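Local coordinates for protein tyrosinase (PDB 6JU8) that probably oxidises L-tyrosine and L-dopa to L-dopaquinone with molecular oxygen at a pair of copper ions, a step of melanin biosynthesis, at residues A[31-36]-A[40-45]; A[63-68]-A[211-216]; A[73-78]-A[216-221]. The protein carries 1 engineered substitution. All blocks are in the same frame, centred on the assembly; numbering follows the deposited sequence.

From the N terminus, contact 1 comes first and closes the shortest loop: residues 31-36 include the last part of the helix that starts at 26, and after three intervening residues 40-45 open helix 41-55. It is complete before contact 2 begins at 63-68, on helix 64-69, and the two are in series, with centres about 31 Å apart. Contacts 2 and 3 instead cross, since their segments alternate along the chain. Each closes a loop of roughly 140 residues within the central tyrosinase domain, tying helix 64-69 and the loop after it to the run that enters strand 218-222. They share T216, touch through the salt bridge R66-E77, and have centres about 10 Å apart.

Contact 1: residues A[31-36]-A[40-45]; sequences LEQTSA and RIQLTL
R40 meets T34 through its far end, the chain running extended from CG to NE until the guanidinium turns one face to the threonine methyl. T34 CG2 is displaced toward the rim of that face, at 3.5 Å from R40 CZ. This is an apolar cover on a cationic plane; the charged end finds a polar partner elsewhere, in the bond from R40 NH1 to the carbonyl of K180. The backbone of R40 meanwhile starts the next helix from its N-cap position, its O accepting from T44 N and T44 OG1, which arrive from opposite faces of the carbonyl plane.

Next along the helix, Q42 offers its backbone N to a water, at 2.9 Å from the water oxygen, and that water also accepts from Q33 NE2. The two side-chain amides are turned nearly parallel, although the chains themselves run across each other. Q42 carries its own amide on to W29 NE1 and E141, leaving CB beside the Q33 amide. Two consecutive helices, 26-34 and 41-55, are joined here by a short connection; the first turn of the second presents backbone N-H groups, and Q33 takes L43 N directly and Q42 N through the water.

L43 supplies the direct bond: its N donates to Q33 OE1 at 2.8 Å, with an N-H...O angle of 157°. The donor stands 52° out of the carbonyl plane. A bend in Q33 at chi2 (-74°) turns the amide to this helix end, and together the water and L43 N hold both amide ends, fixing the rotation of a buried group. L43 CB packs 3.5 Å from Q33 OE1, and L43 CD2 touches T34 CG2 at 4.0 Å.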
loop_
_atom_site.group_PDB
_atom_site.type_symbol
_atom_site.label_atom_id
_atom_site.label_comp_id
_atom_site.label_asym_id
_atom_site.label_seq_id
_atom_site.Cartn_x
_atom_site.Cartn_y
_atom_site.Cartn_z
ATOM N N LEU A 31 -6.209 -18.866 9.290
ATOM C CA LEU A 31 -7.018 -19.798 8.485
ATOM C C LEU A 31 -7.920 -20.622 9.382
ATOM O O LEU A 31 -9.059 -20.901 8.995
ATOM C CB LEU A 31 -6.093 -20.698 7.645
ATOM C CG LEU A 31 -5.229 -19.922 6.636
ATOM C CD1 LEU A 31 -4.235 -20.828 5.938
ATOM C CD2 LEU A 31 -6.077 -19.178 5.612
ATOM N N GLU A 32 -7.482 -21.013 10.572
ATOM C CA GLU A 32 -8.360 -21.748 11.491
ATOM C C GLU A 32 -9.574 -20.873 11.832
ATOM O O GLU A 32 -10.712 -21.332 11.924
ATOM C CB GLU A 32 -7.640 -22.102 12.787
ATOM C CG GLU A 32 -6.477 -23.047 12.826
ATOM C CD GLU A 32 -5.723 -23.075 14.147
ATOM O OE1 GLU A 32 -6.172 -22.555 15.197
ATOM O OE2 GLU A 32 -4.606 -23.645 14.160
ATOM N N GLN A 33 -9.315 -19.581 12.064
ATOM C CA GLN A 33 -10.379 -18.662 12.453
ATOM C C GLN A 33 -11.385 -18.471 11.319
ATOM O O GLN A 33 -12.555 -18.246 11.625
ATOM C CB GLN A 33 -9.799 -17.307 12.873
ATOM C CG GLN A 33 -8.975 -17.380 14.167
ATOM C CD GLN A 33 -9.887 -17.528 15.375
ATOM O OE1 GLN A 33 -10.718 -16.650 15.597
ATOM N NE2 GLN A 33 -9.765 -18.648 16.081
ATOM N N THR A 34 -10.955 -18.503 10.064
ATOM C CA THR A 34 -11.773 -18.036 8.957
ATOM C C THR A 34 -12.082 -19.088 7.903
ATOM O O THR A 34 -12.947 -18.822 7.066
ATOM C CB THR A 34 -11.102 -16.855 8.199
ATOM O OG1 THR A 34 -9.838 -17.267 7.662
ATOM C CG2 THR A 34 -10.864 -15.694 9.141
ATOM N N SER A 35 -11.326 -20.178 7.829
ATOM C CA SER A 35 -11.370 -20.998 6.612
ATOM C C SER A 35 -12.541 -21.961 6.703
ATOM O O SER A 35 -13.359 -22.104 5.793
ATOM C CB SER A 35 -10.066 -21.779 6.437
ATOM O OG SER A 35 -9.104 -21.025 5.732
ATOM N N ALA A 36 -12.566 -22.614 7.864
ATOM C CA ALA A 36 -13.454 -23.761 8.050
ATOM C C ALA A 36 -14.701 -23.369 8.835
ATOM O O ALA A 36 -15.029 -24.042 9.815
ATOM C CB ALA A 36 -12.719 -24.894 8.750
ATOM N N ARG A 40 -14.574 -17.183 14.566
ATOM C CA ARG A 40 -13.827 -15.940 14.612
ATOM C C ARG A 40 -13.813 -15.319 15.993
ATOM O O ARG A 40 -13.538 -14.115 16.088
ATOM C CB ARG A 40 -14.435 -14.919 13.641
ATOM C CG ARG A 40 -14.174 -15.186 12.180
ATOM C CD ARG A 40 -14.841 -14.147 11.274
ATOM N NE ARG A 40 -14.713 -14.564 9.879
ATOM C CZ ARG A 40 -13.932 -13.996 8.977
ATOM N NH1 ARG A 40 -13.173 -12.942 9.268
ATOM N NH2 ARG A 40 -13.916 -14.484 7.744
ATOM N N ILE A 41 -14.047 -16.097 17.075
ATOM C CA ILE A 41 -14.058 -15.373 18.359
ATOM C C ILE A 41 -12.663 -14.866 18.685
ATOM O O ILE A 41 -12.537 -13.686 19.030
ATOM C CB ILE A 41 -14.607 -16.216 19.517
ATOM C CG1 ILE A 41 -16.083 -16.552 19.362
ATOM C CG2 ILE A 41 -14.351 -15.514 20.850
ATOM C CD1 ILE A 41 -16.622 -17.553 20.364
ATOM N N GLN A 42 -11.608 -15.692 18.595
ATOM C CA GLN A 42 -10.277 -15.166 18.941
ATOM C C GLN A 42 -9.871 -14.028 18.025
ATOM O O GLN A 42 -9.262 -13.036 18.461
ATOM C CB GLN A 42 -9.205 -16.262 18.914
ATOM C CG GLN A 42 -9.287 -17.208 20.105
ATOM C CD GLN A 42 -8.179 -18.234 20.096
ATOM O OE1 GLN A 42 -7.137 -18.015 19.494
ATOM N NE2 GLN A 42 -8.350 -19.312 20.841
ATOM N N LEU A 43 -10.171 -14.135 16.721
ATOM C CA LEU A 43 -9.846 -13.036 15.809
ATOM C C LEU A 43 -10.570 -11.755 16.198
ATOM O O LEU A 43 -10.001 -10.644 16.203
ATOM C CB LEU A 43 -10.202 -13.413 14.369
ATOM C CG LEU A 43 -10.015 -12.323 13.310
ATOM C CD1 LEU A 43 -8.549 -11.914 13.200
ATOM C CD2 LEU A 43 -10.506 -12.816 11.950
ATOM N N THR A 44 -11.854 -11.889 16.547
ATOM C CA THR A 44 -12.595 -10.713 17.004
ATOM C C THR A 44 -12.006 -10.130 18.280
ATOM O O THR A 44 -11.812 -8.918 18.408
ATOM C CB THR A 44 -14.063 -11.109 17.227
ATOM O OG1 THR A 44 -14.647 -11.528 15.986
ATOM C CG2 THR A 44 -14.911 -9.929 17.726
ATOM N N LEU A 45 -11.680 -10.985 19.251
ATOM C CA LEU A 45 -11.092 -10.518 20.505
ATOM C C LEU A 45 -9.790 -9.767 20.255
ATOM O O LEU A 45 -9.501 -8.719 20.838
ATOM C CB LEU A 45 -10.846 -11.734 21.405
ATOM C CG LEU A 45 -12.073 -12.338 22.098
ATOM C CD1 LEU A 45 -11.668 -13.617 22.833
ATOM C CD2 LEU A 45 -12.748 -11.305 23.003
HETATM O O HOH W 1 -11.800 -18.538 18.048
#

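Contact 2: residues A[63-68]-A[211-216]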
loop_
_atom_site.group_PDB
_atom_site.type_symbol
_atom_site.label_atom_id
_atom_site.label_comp_id
_atom_site.label_asym_id
_atom_site.label_seq_id
_atom_site.Cartn_x
_atom_site.Cartn_y
_atom_site.Cartn_z
ATOM N N SER A 63 -1.303 2.315 26.687
ATOM C CA SER A 63 -1.682 2.582 25.297
ATOM C C SER A 63 -0.679 1.925 24.356
ATOM O O SER A 63 0.489 1.696 24.721
ATOM C CB SER A 63 -1.732 4.078 25.006
ATOM O OG SER A 63 -0.449 4.682 25.198
ATOM N N TYR A 64 -1.098 1.668 23.113
ATOM C CA TYR A 64 -0.144 1.106 22.158
ATOM C C TYR A 64 1.085 1.978 21.983
ATOM O O TYR A 64 2.233 1.503 21.983
ATOM C CB TYR A 64 -0.853 0.902 20.811
ATOM C CG TYR A 64 0.025 0.168 19.804
ATOM C CD1 TYR A 64 0.010 -1.225 19.715
ATOM C CD2 TYR A 64 0.850 0.887 18.948
ATOM C CE1 TYR A 64 0.802 -1.884 18.791
ATOM C CE2 TYR A 64 1.660 0.240 18.019
ATOM C CZ TYR A 64 1.631 -1.140 17.963
ATOM O OH TYR A 64 2.430 -1.785 17.038
ATOM N N PHE A 65 0.863 3.289 21.838
ATOM C CA PHE A 65 1.979 4.193 21.632
ATOM C C PHE A 65 2.988 4.052 22.779
ATOM O O PHE A 65 4.190 3.959 22.585
ATOM C CB PHE A 65 1.520 5.660 21.533
ATOM C CG PHE A 65 2.671 6.597 21.269
ATOM C CD1 PHE A 65 3.507 7.018 22.302
ATOM C CD2 PHE A 65 2.924 7.055 19.972
ATOM C CE1 PHE A 65 4.587 7.861 22.064
ATOM C CE2 PHE A 65 3.999 7.882 19.730
ATOM C CZ PHE A 65 4.810 8.302 20.763
ATOM N N ARG A 66 2.499 4.062 24.027
ATOM C CA ARG A 66 3.430 4.013 25.150
ATOM C C ARG A 66 4.088 2.652 25.287
ATOM O O ARG A 66 5.253 2.573 25.709
ATOM C CB ARG A 66 2.711 4.415 26.436
ATOM C CG ARG A 66 2.248 5.861 26.485
ATOM C CD ARG A 66 3.388 6.864 26.621
ATOM N NE ARG A 66 4.282 6.584 27.747
ATOM C CZ ARG A 66 3.998 6.835 29.011
ATOM N NH1 ARG A 66 2.819 7.349 29.361
ATOM N NH2 ARG A 66 4.876 6.536 29.975
ATOM N N LEU A 67 3.395 1.562 24.982
ATOM C CA LEU A 67 4.032 0.244 24.998
ATOM C C LEU A 67 5.110 0.116 23.934
ATOM O O LEU A 67 6.225 -0.340 24.231
ATOM C CB LEU A 67 2.967 -0.845 24.795
ATOM C CG LEU A 67 1.984 -0.966 25.959
ATOM C CD1 LEU A 67 0.827 -1.859 25.558
ATOM C CD2 LEU A 67 2.707 -1.525 27.188
ATOM N N ALA A 68 4.821 0.567 22.711
ATOM C CA ALA A 68 5.842 0.638 21.670
ATOM C C ALA A 68 6.977 1.578 22.066
ATOM O O ALA A 68 8.143 1.353 21.729
ATOM C CB ALA A 68 5.217 1.099 20.370
ATOM N N ARG A 211 4.869 17.211 24.144
ATOM C CA ARG A 211 6.059 16.851 24.907
ATOM C C ARG A 211 5.709 15.928 26.060
ATOM O O ARG A 211 4.665 16.123 26.693
ATOM C CB ARG A 211 6.732 18.110 25.474
ATOM N N PRO A 212 6.553 14.953 26.386
ATOM C CA PRO A 212 7.830 14.659 25.751
ATOM C C PRO A 212 7.772 13.557 24.695
ATOM O O PRO A 212 8.758 12.840 24.492
ATOM C CB PRO A 212 8.639 14.132 26.963
ATOM C CG PRO A 212 7.630 13.372 27.754
ATOM C CD PRO A 212 6.303 14.073 27.556
ATOM N N TYR A 213 6.650 13.382 23.998
ATOM C CA TYR A 213 6.386 12.196 23.200
ATOM C C TYR A 213 6.664 12.356 21.713
ATOM O O TYR A 213 6.510 11.374 20.979
ATOM C CB TYR A 213 4.923 11.757 23.352
ATOM C CG TYR A 213 4.607 11.429 24.792
ATOM C CD1 TYR A 213 5.188 10.319 25.387
ATOM C CD2 TYR A 213 3.773 12.215 25.573
ATOM C CE1 TYR A 213 4.955 9.978 26.697
ATOM C CE2 TYR A 213 3.523 11.888 26.895
ATOM C CZ TYR A 213 4.115 10.768 27.452
ATOM O OH TYR A 213 3.867 10.419 28.762
ATOM N N ALA A 214 7.033 13.537 21.242
ATOM C CA ALA A 214 7.255 13.727 19.810
ATOM C C ALA A 214 8.371 12.814 19.297
ATOM O O ALA A 214 9.430 12.652 19.917
ATOM C CB ALA A 214 7.604 15.184 19.508
ATOM N N ILE A 215 8.117 12.191 18.142
ATOM C CA ILE A 215 9.065 11.332 17.454
ATOM C C ILE A 215 9.910 12.206 16.536
ATOM O O ILE A 215 9.372 12.860 15.648
ATOM C CB ILE A 215 8.337 10.255 16.622
ATOM C CG1 ILE A 215 7.378 9.394 17.453
ATOM C CG2 ILE A 215 9.328 9.383 15.846
ATOM C CD1 ILE A 215 8.051 8.487 18.456
ATOM N N THR A 216 11.219 12.236 16.717
ATOM C CA THR A 216 12.106 12.977 15.828
ATOM C C THR A 216 12.453 12.167 14.588
ATOM O O THR A 216 12.204 10.976 14.509
ATOM C CB THR A 216 13.410 13.365 16.546
ATOM O OG1 THR A 216 14.137 12.190 16.894
ATOM C CG2 THR A 216 13.103 14.110 17.851
#
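F65 holds CG opposite its backbone N (chi1 -178°), which sends the ring out from helix 64-69 toward Y213 and I215, whereas R66 folds back through bends at chi2 and chi3 so that its guanidinium turns a face to the Y213 hydroxyl. The phenylalanine meets the loop with its far end: F65 CZ lies 3.5 Å from Y213 O and 4.0 Å from I215 CD1, the isoleucine approaching from the opposite direction. Next to it, F65 CE1 packs against Y213 CB at 4.1 Å.

The tyrosine slants across the arginine, ring and guanidinium planes being 38° apart. Y213 OH stands over the guanidinium, offset toward its rim, 3.3 Å from R66 NH1 but at an angle too poor for a hydrogen bond. The aliphatic part shares the load, with R66 CD 3.5 Å from Y213 CE1. R66 NH2 forms a salt bridge with E77 and NH1 donates to L58 O, two bonds that help to fix the folded chain against the tyrosine.

At the start of the helix, S63 OG accepts from R66 N, an N-cap bond. The I215 side chain lies about 10 Å from that of copper-binding H71. Taken together, this is a capped short helix, packed by aromatic and aliphatic groups against an irregular loop of the central tyrosinase domain.

Contact 3: residues A[73-78]-A[216-221]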
loop_
_atom_site.group_PDB
_atom_site.type_symbol
_atom_site.label_atom_id
_atom_site.label_comp_id
_atom_site.label_asym_id
_atom_site.label_seq_id
_atom_site.Cartn_x
_atom_site.Cartn_y
_atom_site.Cartn_z
ATOM N N ALA A 73 12.339 5.345 20.621
ATOM C CA ALA A 73 11.850 6.720 20.650
ATOM C C ALA A 73 10.403 6.723 21.116
ATOM O O ALA A 73 9.662 5.775 20.795
ATOM C CB ALA A 73 11.984 7.355 19.268
ATOM N N PRO A 74 9.920 7.748 21.806
ATOM C CA PRO A 74 10.605 9.018 22.062
ATOM C C PRO A 74 11.524 9.065 23.275
ATOM O O PRO A 74 11.942 10.155 23.702
ATOM C CB PRO A 74 9.421 9.993 22.283
ATOM C CG PRO A 74 8.358 9.114 22.895
ATOM C CD PRO A 74 8.479 7.791 22.190
ATOM N N TRP A 75 11.853 7.919 23.844
ATOM C CA TRP A 75 12.863 7.792 24.879
ATOM C C TRP A 75 12.412 8.388 26.208
ATOM O O TRP A 75 13.183 9.091 26.865
ATOM C CB TRP A 75 14.186 8.410 24.404
ATOM C CG TRP A 75 14.643 7.901 23.066
ATOM C CD1 TRP A 75 14.922 6.606 22.705
ATOM C CD2 TRP A 75 14.899 8.703 21.914
ATOM N NE1 TRP A 75 15.324 6.553 21.389
ATOM C CE2 TRP A 75 15.317 7.837 20.880
ATOM C CE3 TRP A 75 14.805 10.076 21.665
ATOM C CZ2 TRP A 75 15.649 8.282 19.595
ATOM C CZ3 TRP A 75 15.128 10.516 20.396
ATOM C CH2 TRP A 75 15.547 9.637 19.383
ATOM N N THR A 76 11.186 8.075 26.623
ATOM C CA THR A 76 10.632 8.607 27.854
ATOM C C THR A 76 10.557 7.537 28.946
ATOM O O THR A 76 10.811 6.370 28.719
ATOM C CB THR A 76 9.202 9.160 27.667
ATOM O OG1 THR A 76 8.303 8.060 27.447
ATOM C CG2 THR A 76 9.086 10.080 26.464
ATOM N N GLU A 77 10.133 7.973 30.128
ATOM C CA GLU A 77 9.818 7.090 31.238
ATOM C C GLU A 77 8.708 6.117 30.874
ATOM O O GLU A 77 7.871 6.390 30.019
ATOM C CB GLU A 77 9.430 7.882 32.491
ATOM C CG GLU A 77 8.027 8.434 32.475
ATOM C CD GLU A 77 6.958 7.489 32.969
ATOM O OE1 GLU A 77 7.103 6.642 33.872
ATOM O OE2 GLU A 77 5.857 7.589 32.404
ATOM N N TRP A 78 8.753 4.961 31.540
ATOM C CA TRP A 78 7.634 4.030 31.502
ATOM C C TRP A 78 7.570 3.330 32.856
ATOM O O TRP A 78 8.613 2.973 33.415
ATOM C CB TRP A 78 7.763 3.016 30.348
ATOM C CG TRP A 78 6.508 2.197 30.236
ATOM C CD1 TRP A 78 5.356 2.532 29.581
ATOM C CD2 TRP A 78 6.272 0.895 30.796
ATOM N NE1 TRP A 78 4.434 1.534 29.712
ATOM C CE2 TRP A 78 4.961 0.508 30.442
ATOM C CE3 TRP A 78 7.064 0.017 31.555
ATOM C CZ2 TRP A 78 4.398 -0.716 30.827
ATOM C CZ3 TRP A 78 6.501 -1.183 31.929
ATOM C CH2 TRP A 78 5.205 -1.538 31.567
ATOM N N THR A 216 11.219 12.236 16.717
ATOM C CA THR A 216 12.106 12.977 15.828
ATOM C C THR A 216 12.453 12.167 14.588
ATOM O O THR A 216 12.204 10.976 14.509
ATOM C CB THR A 216 13.410 13.365 16.546
ATOM O OG1 THR A 216 14.137 12.190 16.894
ATOM C CG2 THR A 216 13.103 14.110 17.851
ATOM N N SER A 217 13.066 12.843 13.615
ATOM C CA SER A 217 13.802 12.106 12.592
ATOM C C SER A 217 14.874 11.250 13.281
ATOM O O SER A 217 15.247 11.468 14.439
ATOM C CB SER A 217 14.440 13.029 11.573
ATOM O OG SER A 217 15.431 13.884 12.129
ATOM N N GLN A 218 15.337 10.233 12.557
ATOM C CA GLN A 218 16.268 9.261 13.098
ATOM C C GLN A 218 17.437 9.054 12.148
ATOM O O GLN A 218 17.294 8.653 10.991
ATOM C CB GLN A 218 15.534 7.937 13.339
ATOM C CG GLN A 218 14.310 8.085 14.227
ATOM C CD GLN A 218 14.623 8.501 15.647
ATOM O OE1 GLN A 218 15.701 8.238 16.193
ATOM N NE2 GLN A 218 13.646 9.118 16.306
ATOM N N LYS A 219 18.648 9.368 12.596
ATOM C CA LYS A 219 19.834 9.407 11.741
ATOM C C LYS A 219 20.342 7.973 11.545
ATOM O O LYS A 219 20.459 7.244 12.525
ATOM C CB LYS A 219 20.959 10.289 12.278
ATOM C CG LYS A 219 22.067 10.573 11.259
ATOM C CD LYS A 219 23.187 11.347 11.909
ATOM C CE LYS A 219 22.822 12.731 12.398
ATOM N NZ LYS A 219 22.148 13.593 11.397
ATOM N N THR A 220 20.565 7.636 10.284
ATOM C CA THR A 220 20.964 6.284 9.903
ATOM C C THR A 220 22.068 6.377 8.863
ATOM O O THR A 220 22.149 7.364 8.141
ATOM C CB THR A 220 19.782 5.527 9.259
ATOM O OG1 THR A 220 20.131 4.171 8.960
ATOM C CG2 THR A 220 19.403 6.156 7.927
ATOM N N GLU A 221 22.919 5.376 8.761
ATOM C CA GLU A 221 23.946 5.360 7.728
ATOM C C GLU A 221 23.527 4.427 6.590
ATOM O O GLU A 221 23.095 3.289 6.814
ATOM C CB GLU A 221 25.277 4.896 8.309
ATOM C CG GLU A 221 25.830 5.731 9.443
ATOM C CD GLU A 221 26.264 7.111 8.999
ATOM O OE1 GLU A 221 27.131 7.229 8.113
ATOM O OE2 GLU A 221 25.696 8.080 9.534
#
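The side chains of W75 and Q218 come from opposite directions, the amide oxygen meeting the ring at its edge, and the conformation of each decides how they meet. In W75, CG lies anti to the carbonyl carbon (chi1 -52°), which directs the indole at the start of the strand with its six-membered part leading. Q218 is bent at chi2 (-65°), which folds its amide back toward T216 instead of letting it run straight out from strand 218-222. The amide oxygen therefore arrives near the ring plane, with Q218 OE1 3.4 Å from W75 CZ2, while the two planes are 69° apart. Q218 NE2 also stays near the ring, 3.7 Å from W75 CH2, and lies 3.8 Å from A73 CB.

T216 OG1 meets the same ring obliquely, 3.8 Å from W75 CH2. With its hydroxyl between the backbone N and the carbonyl carbon, T216 OG1 donates to S217 O at 2.8 Å. Q218 NE2 donates to T216 O at 3.0 Å, a bent bond that helps to orient the amide. A73 CA lies over one indole face, toward its rim. The dicopper site is close, the W75 side chain being about 11 Å from a bound copper ion.

For Q218 OE1 the pairing is thus polar atom against aromatic C-H rather than hydrogen bond. An oxygen at an indole edge faces slightly positive ring hydrogens, so the approach is probably weakly attractive.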